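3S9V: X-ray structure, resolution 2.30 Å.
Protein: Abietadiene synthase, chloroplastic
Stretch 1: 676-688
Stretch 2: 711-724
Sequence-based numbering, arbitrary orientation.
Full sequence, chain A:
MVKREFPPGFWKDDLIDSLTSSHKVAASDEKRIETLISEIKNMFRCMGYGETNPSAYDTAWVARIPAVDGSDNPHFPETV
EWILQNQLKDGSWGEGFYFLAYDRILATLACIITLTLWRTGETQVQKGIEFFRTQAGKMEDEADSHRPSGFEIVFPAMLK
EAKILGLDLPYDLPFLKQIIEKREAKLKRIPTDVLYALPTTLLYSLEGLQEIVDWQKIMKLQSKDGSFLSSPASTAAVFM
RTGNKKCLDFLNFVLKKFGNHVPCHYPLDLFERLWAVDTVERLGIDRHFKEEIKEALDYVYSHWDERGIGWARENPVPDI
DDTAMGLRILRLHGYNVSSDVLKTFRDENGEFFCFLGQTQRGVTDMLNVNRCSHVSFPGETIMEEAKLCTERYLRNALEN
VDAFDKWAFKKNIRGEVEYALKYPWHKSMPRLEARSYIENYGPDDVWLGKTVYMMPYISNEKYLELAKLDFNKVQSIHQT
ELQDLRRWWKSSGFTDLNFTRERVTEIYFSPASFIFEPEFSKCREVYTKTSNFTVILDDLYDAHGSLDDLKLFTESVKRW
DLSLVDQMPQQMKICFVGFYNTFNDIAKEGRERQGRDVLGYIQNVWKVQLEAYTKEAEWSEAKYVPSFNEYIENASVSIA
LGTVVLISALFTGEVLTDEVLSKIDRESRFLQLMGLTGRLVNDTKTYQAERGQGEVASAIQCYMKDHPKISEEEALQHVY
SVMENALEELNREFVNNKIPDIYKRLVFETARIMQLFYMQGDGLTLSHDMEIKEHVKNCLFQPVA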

ATOM      1  N   LEU A 676      19.900 -14.186  -8.570  1.00 16.04           N
ATOM      2  CA  LEU A 676      19.727 -13.909  -9.992  1.00 19.96           C
ATOM      3  C   LEU A 676      19.247 -12.484 -10.228  1.00 18.75           C
ATOM      4  O   LEU A 676      19.860 -11.750 -10.999  1.00 24.33           O
ATOM      5  CB  LEU A 676      18.744 -14.902 -10.635  1.00 14.76           C
ATOM      6  CG  LEU A 676      18.422 -14.699 -12.124  1.00 22.09           C
ATOM      7  CD1 LEU A 676      19.708 -14.777 -12.926  1.00 17.33           C
ATOM      8  CD2 LEU A 676      17.421 -15.772 -12.611  1.00 13.16           C
ATOM      9  N   THR A 677      18.166 -12.082  -9.569  1.00 18.54           N
ATOM     10  CA  THR A 677      17.659 -10.726  -9.767  1.00 23.42           C
ATOM     11  C   THR A 677      18.672  -9.652  -9.364  1.00 22.57           C
ATOM     12  O   THR A 677      18.769  -8.608 -10.017  1.00 20.53           O
ATOM     13  CB  THR A 677      16.336 -10.466  -8.996  1.00 22.14           C
ATOM     14  OG1 THR A 677      16.557 -10.591  -7.585  1.00 21.45           O
ATOM     15  CG2 THR A 677      15.256 -11.442  -9.447  1.00 26.48           C
ATOM     16  N   GLY A 678      19.422  -9.904  -8.295  1.00 21.79           N
ATOM     17  CA  GLY A 678      20.403  -8.929  -7.851  1.00 19.74           C
ATOM     18  C   GLY A 678      21.481  -8.767  -8.903  1.00 22.82           C
ATOM     19  O   GLY A 678      21.862  -7.650  -9.266  1.00 27.90           O
ATOM     20  N   ARG A 679      21.973  -9.889  -9.406  1.00 19.63           N
ATOM     21  CA  ARG A 679      23.005  -9.867 -10.428  1.00 20.00           C
ATOM     22  C   ARG A 679      22.579  -9.107 -11.681  1.00 22.60           C
ATOM     23  O   ARG A 679      23.325  -8.278 -12.194  1.00 25.70           O
ATOM     24  CB  ARG A 679      23.365 -11.282 -10.858  1.00 19.08           C
ATOM     25  CG  ARG A 679      24.425 -11.320 -11.954  1.00 11.31           C
ATOM     26  CD  ARG A 679      25.781 -11.259 -11.305  1.00 21.55           C
ATOM     27  NE  ARG A 679      26.477 -10.007 -11.520  1.00 21.39           N
ATOM     28  CZ  ARG A 679      27.550  -9.628 -10.831  1.00 26.41           C
ATOM     29  NH1 ARG A 679      28.127  -8.466 -11.103  1.00 26.16           N
ATOM     30  NH2 ARG A 679      28.036 -10.394  -9.860  1.00 16.96           N
ATOM     31  N   LEU A 680      21.391  -9.414 -12.184  1.00 20.18           N
ATOM     32  CA  LEU A 680      20.902  -8.777 -13.403  1.00 25.34           C
ATOM     33  C   LEU A 680      20.648  -7.274 -13.296  1.00 25.82           C
ATOM     34  O   LEU A 680      20.983  -6.525 -14.218  1.00 24.23           O
ATOM     35  CB  LEU A 680      19.627  -9.476 -13.895  1.00 19.08           C
ATOM     36  CG  LEU A 680      19.751 -10.967 -14.237  1.00 22.28           C
ATOM     37  CD1 LEU A 680      18.449 -11.474 -14.838  1.00 14.60           C
ATOM     38  CD2 LEU A 680      20.885 -11.171 -15.221  1.00 23.11           C
ATOM     39  N   VAL A 681      20.056  -6.821 -12.194  1.00 24.17           N
ATOM     40  CA  VAL A 681      19.797  -5.395 -12.068  1.00 27.05           C
ATOM     41  C   VAL A 681      21.133  -4.672 -12.010  1.00 27.52           C
ATOM     42  O   VAL A 681      21.314  -3.637 -12.645  1.00 29.35           O
ATOM     43  CB  VAL A 681      18.958  -5.056 -10.810  1.00 26.46           C
ATOM     44  CG1 VAL A 681      19.788  -5.212  -9.541  1.00 21.16           C
ATOM     45  CG2 VAL A 681      18.417  -3.635 -10.932  1.00 28.33           C
ATOM     46  N   ASN A 682      22.071  -5.252 -11.268  1.00 28.69           N
ATOM     47  CA  ASN A 682      23.412  -4.702 -11.113  1.00 28.30           C
ATOM     48  C   ASN A 682      24.122  -4.602 -12.467  1.00 29.95           C
ATOM     49  O   ASN A 682      24.746  -3.583 -12.776  1.00 24.38           O
ATOM     50  CB  ASN A 682      24.213  -5.596 -10.153  1.00 29.71           C
ATOM     51  CG  ASN A 682      25.632  -5.093  -9.909  1.00 39.53           C
ATOM     52  OD1 ASN A 682      26.459  -5.071 -10.816  1.00 43.58           O
ATOM     53  ND2 ASN A 682      25.918  -4.693  -8.669  1.00 34.33           N
ATOM     54  N   ASP A 683      24.001  -5.655 -13.274  1.00 33.03           N
ATOM     55  CA  ASP A 683      24.648  -5.725 -14.587  1.00 38.13           C
ATOM     56  C   ASP A 683      24.053  -4.814 -15.660  1.00 40.45           C
ATOM     57  O   ASP A 683      24.791  -4.191 -16.419  1.00 41.27           O
ATOM     58  CB  ASP A 683      24.649  -7.177 -15.092  1.00 39.73           C
ATOM     59  CG  ASP A 683      25.850  -7.975 -14.596  1.00 44.47           C
ATOM     60  OD1 ASP A 683      26.367  -7.689 -13.493  1.00 48.55           O
ATOM     61  OD2 ASP A 683      26.273  -8.905 -15.308  1.00 49.03           O
ATOM     62  N   THR A 684      22.730  -4.742 -15.741  1.00 41.00           N
ATOM     63  CA  THR A 684      22.099  -3.888 -16.740  1.00 44.91           C
ATOM     64  C   THR A 684      22.503  -2.432 -16.519  1.00 48.05           C
ATOM     65  O   THR A 684      22.492  -1.622 -17.444  1.00 45.98           O
ATOM     66  CB  THR A 684      20.567  -3.983 -16.674  1.00 42.56           C
ATOM     67  OG1 THR A 684      20.127  -3.649 -15.351  1.00 46.89           O
ATOM     68  CG2 THR A 684      20.103  -5.385 -17.030  1.00 38.67           C
ATOM     69  N   LYS A 685      22.868  -2.114 -15.282  1.00 51.85           N
ATOM     70  CA  LYS A 685      23.269  -0.767 -14.913  1.00 57.26           C
ATOM     71  C   LYS A 685      24.770  -0.558 -15.114  1.00 61.22           C
ATOM     72  O   LYS A 685      25.198   0.051 -16.092  1.00 62.59           O
ATOM     73  CB  LYS A 685      22.907  -0.517 -13.446  1.00 62.95           C
ATOM     74  CG  LYS A 685      22.951   0.939 -12.997  1.00 71.59           C
ATOM     75  CD  LYS A 685      21.705   1.700 -13.438  1.00 76.47           C
ATOM     76  CE  LYS A 685      21.636   3.078 -12.786  1.00 81.01           C
ATOM     77  NZ  LYS A 685      20.364   3.791 -13.103  1.00 81.05           N
ATOM     78  N   THR A 686      25.559  -1.088 -14.184  1.00 65.07           N
ATOM     79  CA  THR A 686      27.014  -0.957 -14.200  1.00 69.97           C
ATOM     80  C   THR A 686      27.739  -1.368 -15.476  1.00 76.54           C
ATOM     81  O   THR A 686      28.823  -0.848 -15.761  1.00 78.62           O
ATOM     82  CB  THR A 686      27.660  -1.738 -13.033  1.00 68.76           C
ATOM     83  OG1 THR A 686      27.366  -3.133 -13.169  1.00 69.42           O
ATOM     84  CG2 THR A 686      27.142  -1.230 -11.693  1.00 64.37           C
ATOM     85  N   TYR A 687      27.174  -2.296 -16.244  1.00 82.84           N
ATOM     86  CA  TYR A 687      27.841  -2.729 -17.471  1.00 89.48           C
ATOM     87  C   TYR A 687      28.176  -1.505 -18.319  1.00 94.42           C
ATOM     88  O   TYR A 687      29.075  -1.539 -19.162  1.00 95.32           O
ATOM     89  CB  TYR A 687      26.956  -3.706 -18.261  1.00 88.99           C
ATOM     90  CG  TYR A 687      26.402  -3.164 -19.565  1.00 87.17           C
ATOM     91  CD1 TYR A 687      25.373  -2.221 -19.577  1.00 86.95           C
ATOM     92  CD2 TYR A 687      26.912  -3.598 -20.789  1.00 86.30           C
ATOM     93  CE1 TYR A 687      24.866  -1.724 -20.776  1.00 87.87           C
ATOM     94  CE2 TYR A 687      26.413  -3.108 -21.992  1.00 86.22           C
ATOM     95  CZ  TYR A 687      25.392  -2.171 -21.980  1.00 87.70           C
ATOM     96  OH  TYR A 687      24.902  -1.685 -23.172  1.00 87.13           O
ATOM     97  N   GLN A 688      27.442  -0.424 -18.065  1.00 97.90           N
ATOM     98  CA  GLN A 688      27.608   0.848 -18.764  1.00101.11           C
ATOM     99  C   GLN A 688      29.061   1.335 -18.763  1.00102.10           C
ATOM    100  O   GLN A 688      29.665   1.525 -19.821  1.00101.18           O
ATOM    101  CB  GLN A 688      26.722   1.909 -18.102  1.00103.61           C
ATOM    102  CG  GLN A 688      26.552   3.191 -18.898  1.00104.63           C
ATOM    103  CD  GLN A 688      25.551   3.039 -20.024  1.00105.92           C
ATOM    104  OE1 GLN A 688      25.718   2.204 -20.913  1.00107.50           O
ATOM    105  NE2 GLN A 688      24.498   3.846 -19.989  1.00106.07           N
ATOM    106  N   SER A 711      20.344  -7.070 -31.775  1.00 72.97           N
ATOM    107  CA  SER A 711      20.651  -5.668 -31.518  1.00 74.21           C
ATOM    108  C   SER A 711      20.922  -5.410 -30.038  1.00 75.75           C
ATOM    109  O   SER A 711      20.232  -5.940 -29.165  1.00 75.55           O
ATOM    110  CB  SER A 711      19.501  -4.776 -32.012  1.00 72.93           C
ATOM    111  OG  SER A 711      18.245  -5.231 -31.542  1.00 66.98           O
ATOM    112  N   GLU A 712      21.935  -4.591 -29.769  1.00 76.81           N
ATOM    113  CA  GLU A 712      22.335  -4.249 -28.408  1.00 76.56           C
ATOM    114  C   GLU A 712      21.142  -3.885 -27.521  1.00 77.97           C
ATOM    115  O   GLU A 712      20.990  -4.413 -26.414  1.00 78.10           O
ATOM    116  CB  GLU A 712      23.339  -3.093 -28.449  1.00 76.15           C
ATOM    117  CG  GLU A 712      23.997  -2.777 -27.119  1.00 79.00           C
ATOM    118  CD  GLU A 712      22.996  -2.368 -26.066  1.00 83.88           C
ATOM    119  OE1 GLU A 712      22.276  -1.370 -26.282  1.00 86.12           O
ATOM    120  OE2 GLU A 712      22.919  -3.048 -25.023  1.00 88.98           O
ATOM    121  N   GLU A 713      20.301  -2.978 -28.001  1.00 79.47           N
ATOM    122  CA  GLU A 713      19.132  -2.565 -27.238  1.00 81.10           C
ATOM    123  C   GLU A 713      18.235  -3.771 -26.966  1.00 80.07           C
ATOM    124  O   GLU A 713      17.746  -3.951 -25.852  1.00 81.45           O
ATOM    125  CB  GLU A 713      18.357  -1.486 -28.007  1.00 86.39           C
ATOM    126  CG  GLU A 713      17.147  -0.908 -27.269  1.00 93.56           C
ATOM    127  CD  GLU A 713      15.889  -1.754 -27.420  1.00100.23           C
ATOM    128  OE1 GLU A 713      14.854  -1.396 -26.817  1.00100.36           O
ATOM    129  OE2 GLU A 713      15.931  -2.770 -28.147  1.00103.39           O
ATOM    130  N   GLU A 714      18.036  -4.596 -27.991  1.00 77.69           N
ATOM    131  CA  GLU A 714      17.199  -5.793 -27.891  1.00 74.74           C
ATOM    132  C   GLU A 714      17.680  -6.711 -26.766  1.00 68.69           C
ATOM    133  O   GLU A 714      16.889  -7.434 -26.154  1.00 64.51           O
ATOM    134  CB  GLU A 714      17.228  -6.556 -29.219  1.00 81.68           C
ATOM    135  CG  GLU A 714      16.134  -7.601 -29.382  1.00 92.83           C
ATOM    136  CD  GLU A 714      14.785  -6.986 -29.710  1.00 99.98           C
ATOM    137  OE1 GLU A 714      14.301  -6.150 -28.917  1.00102.59           O
ATOM    138  OE2 GLU A 714      14.210  -7.342 -30.762  1.00101.40           O
ATOM    139  N   ALA A 715      18.986  -6.680 -26.512  1.00 64.55           N
ATOM    140  CA  ALA A 715      19.601  -7.490 -25.468  1.00 61.76           C
ATOM    141  C   ALA A 715      19.268  -6.913 -24.098  1.00 59.75           C
ATOM    142  O   ALA A 715      18.588  -7.553 -23.299  1.00 58.79           O
ATOM    143  CB  ALA A 715      21.120  -7.541 -25.663  1.00 57.31           C
ATOM    144  N   LEU A 716      19.753  -5.702 -23.835  1.00 57.77           N
ATOM    145  CA  LEU A 716      19.497  -5.039 -22.563  1.00 56.12           C
ATOM    146  C   LEU A 716      18.044  -5.280 -22.170  1.00 56.79           C
ATOM    147  O   LEU A 716      17.743  -5.656 -21.032  1.00 56.06           O
ATOM    148  CB  LEU A 716      19.766  -3.538 -22.688  1.00 56.38           C
ATOM    149  CG  LEU A 716      19.648  -2.680 -21.426  1.00 61.35           C
ATOM    150  CD1 LEU A 716      20.653  -3.150 -20.382  1.00 65.00           C
ATOM    151  CD2 LEU A 716      19.893  -1.217 -21.782  1.00 64.87           C
ATOM    152  N   GLN A 717      17.145  -5.078 -23.127  1.00 55.68           N
ATOM    153  CA  GLN A 717      15.728  -5.282 -22.878  1.00 55.76           C
ATOM    154  C   GLN A 717      15.436  -6.729 -22.500  1.00 52.87           C
ATOM    155  O   GLN A 717      14.698  -6.988 -21.547  1.00 54.71           O
ATOM    156  CB  GLN A 717      14.897  -4.886 -24.103  1.00 59.57           C
ATOM    157  CG  GLN A 717      13.434  -5.295 -23.994  1.00 73.16           C
ATOM    158  CD  GLN A 717      12.559  -4.669 -25.060  1.00 79.35           C
ATOM    159  OE1 GLN A 717      12.886  -4.697 -26.248  1.00 83.22           O
ATOM    160  NE2 GLN A 717      11.432  -4.105 -24.640  1.00 80.89           N
ATOM    161  N   HIS A 718      16.002  -7.676 -23.240  1.00 47.60           N
ATOM    162  CA  HIS A 718      15.773  -9.084 -22.933  1.00 45.45           C
ATOM    163  C   HIS A 718      16.197  -9.408 -21.495  1.00 42.47           C
ATOM    164  O   HIS A 718      15.517 -10.160 -20.791  1.00 39.65           O
ATOM    165  CB  HIS A 718      16.527  -9.979 -23.913  1.00 44.96           C
ATOM    166  CG  HIS A 718      16.494 -11.429 -23.545  1.00 45.15           C
ATOM    167  ND1 HIS A 718      17.545 -12.063 -22.916  1.00 42.77           N
ATOM    168  CD2 HIS A 718      15.517 -12.358 -23.670  1.00 43.55           C
ATOM    169  CE1 HIS A 718      17.217 -13.318 -22.670  1.00 40.97           C
ATOM    170  NE2 HIS A 718      15.990 -13.522 -23.118  1.00 42.99           N
ATOM    171  N   VAL A 719      17.318  -8.837 -21.065  1.00 37.60           N
ATOM    172  CA  VAL A 719      17.805  -9.056 -19.712  1.00 37.49           C
ATOM    173  C   VAL A 719      16.828  -8.469 -18.687  1.00 38.01           C
ATOM    174  O   VAL A 719      16.675  -9.011 -17.594  1.00 38.13           O
ATOM    175  CB  VAL A 719      19.197  -8.435 -19.520  1.00 34.57           C
ATOM    176  CG1 VAL A 719      19.592  -8.483 -18.056  1.00 36.44           C
ATOM    177  CG2 VAL A 719      20.208  -9.196 -20.361  1.00 26.76           C
ATOM    178  N   TYR A 720      16.170  -7.368 -19.045  1.00 38.04           N
ATOM    179  CA  TYR A 720      15.183  -6.744 -18.164  1.00 36.45           C
ATOM    180  C   TYR A 720      13.976  -7.665 -18.076  1.00 34.65           C
ATOM    181  O   TYR A 720      13.281  -7.716 -17.060  1.00 35.90           O
ATOM    182  CB  TYR A 720      14.729  -5.394 -18.727  1.00 42.30           C
ATOM    183  CG  TYR A 720      15.701  -4.261 -18.512  1.00 52.42           C
ATOM    184  CD1 TYR A 720      15.894  -3.290 -19.494  1.00 53.79           C
ATOM    185  CD2 TYR A 720      16.421  -4.152 -17.323  1.00 57.97           C
ATOM    186  CE1 TYR A 720      16.784  -2.237 -19.299  1.00 60.12           C
ATOM    187  CE2 TYR A 720      17.313  -3.102 -17.117  1.00 63.09           C
ATOM    188  CZ  TYR A 720      17.492  -2.150 -18.109  1.00 62.54           C
ATOM    189  OH  TYR A 720      18.385  -1.121 -17.915  1.00 67.06           O
ATOM    190  N   SER A 721      13.728  -8.387 -19.160  1.00 32.27           N
ATOM    191  CA  SER A 721      12.603  -9.309 -19.223  1.00 32.83           C
ATOM    192  C   SER A 721      12.845 -10.503 -18.298  1.00 30.12           C
ATOM    193  O   SER A 721      11.962 -10.895 -17.535  1.00 31.22           O
ATOM    194  CB  SER A 721      12.405  -9.788 -20.662  1.00 33.18           C
ATOM    195  OG  SER A 721      11.176 -10.479 -20.790  1.00 45.76           O
ATOM    196  N   VAL A 722      14.045 -11.072 -18.373  1.00 27.84           N
ATOM    197  CA  VAL A 722      14.419 -12.206 -17.533  1.00 28.09           C
ATOM    198  C   VAL A 722      14.351 -11.800 -16.059  1.00 28.08           C
ATOM    199  O   VAL A 722      13.826 -12.539 -15.221  1.00 29.67           O
ATOM    200  CB  VAL A 722      15.857 -12.691 -17.855  1.00 28.03           C
ATOM    201  CG1 VAL A 722      16.254 -13.832 -16.929  1.00 28.87           C
ATOM    202  CG2 VAL A 722      15.938 -13.142 -19.295  1.00 31.37           C
ATOM    203  N   MET A 723      14.871 -10.614 -15.753  1.00 28.68           N
ATOM    204  CA  MET A 723      14.877 -10.111 -14.385  1.00 26.46           C
ATOM    205  C   MET A 723      13.458 -10.019 -13.883  1.00 27.56           C
ATOM    206  O   MET A 723      13.148 -10.486 -12.791  1.00 32.34           O
ATOM    207  CB  MET A 723      15.535  -8.732 -14.327  1.00 30.67           C
ATOM    208  CG  MET A 723      15.798  -8.208 -12.914  1.00 24.54           C
ATOM    209  SD  MET A 723      16.473  -6.513 -12.949  1.00 21.19           S
ATOM    210  CE  MET A 723      14.976  -5.594 -12.961  1.00 21.19           C
ATOM    211  N   GLU A 724      12.595  -9.420 -14.698  1.00 28.85           N
ATOM    212  CA  GLU A 724      11.188  -9.251 -14.353  1.00 30.42           C
ATOM    213  C   GLU A 724      10.454 -10.564 -14.089  1.00 28.40           C
ATOM    214  O   GLU A 724       9.707 -10.673 -13.115  1.00 27.92           O
ATOM    215  CB  GLU A 724      10.460  -8.484 -15.460  1.00 38.52           C
ATOM    216  CG  GLU A 724      10.855  -7.023 -15.574  1.00 51.35           C
ATOM    217  CD  GLU A 724      10.674  -6.271 -14.269  1.00 59.78           C
ATOM    218  OE1 GLU A 724       9.577  -6.356 -13.675  1.00 61.40           O
ATOM    219  OE2 GLU A 724      11.629  -5.590 -13.838  1.00 67.62           O
TER

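The two helices run nearly antiparallel, at 156°, with their axes 9.5 Å apart at closest approach, and bury 520 Å² between them, mostly through apolar packing. At the start of the second helix, E712 sets its CA-to-CB bond sideways, but its carboxylate comes nearer the first helix, where OE2 lies 3.0 Å from Y687 OH; the tyrosine is poorly ordered, so this polar approach is best read with caution. One turn on, L716 points toward the partner and places CD1 3.8 Å from T684 CB, the leucine branch filling space beside the short threonine. V719 follows on the same side: its CG1 meets L680 CD2 at 4.1 Å and T684 CG2 at 3.3 Å, a tight contact between two beta-branched residues, whose methyls stay close to their own backbones. T684 turns its methyl to V719, and its OG1 lies 3.2 Å from L680 O and 3.0 Å from V681 O in its own helix. Y720 starts away from the interface, yet its ring swings back, bringing CE2 within 3.4 Å of T684 OG1. V722 then packs CG1 against L680 CD1 at 3.8 Å. M723, the most extensively covered residue, extends with chi1 and chi2 both t, carrying SD to 3.6 Å from V681 CB, while its CB lies 4.0 Å from L680 CD1; a long unbranched chain suits this reach.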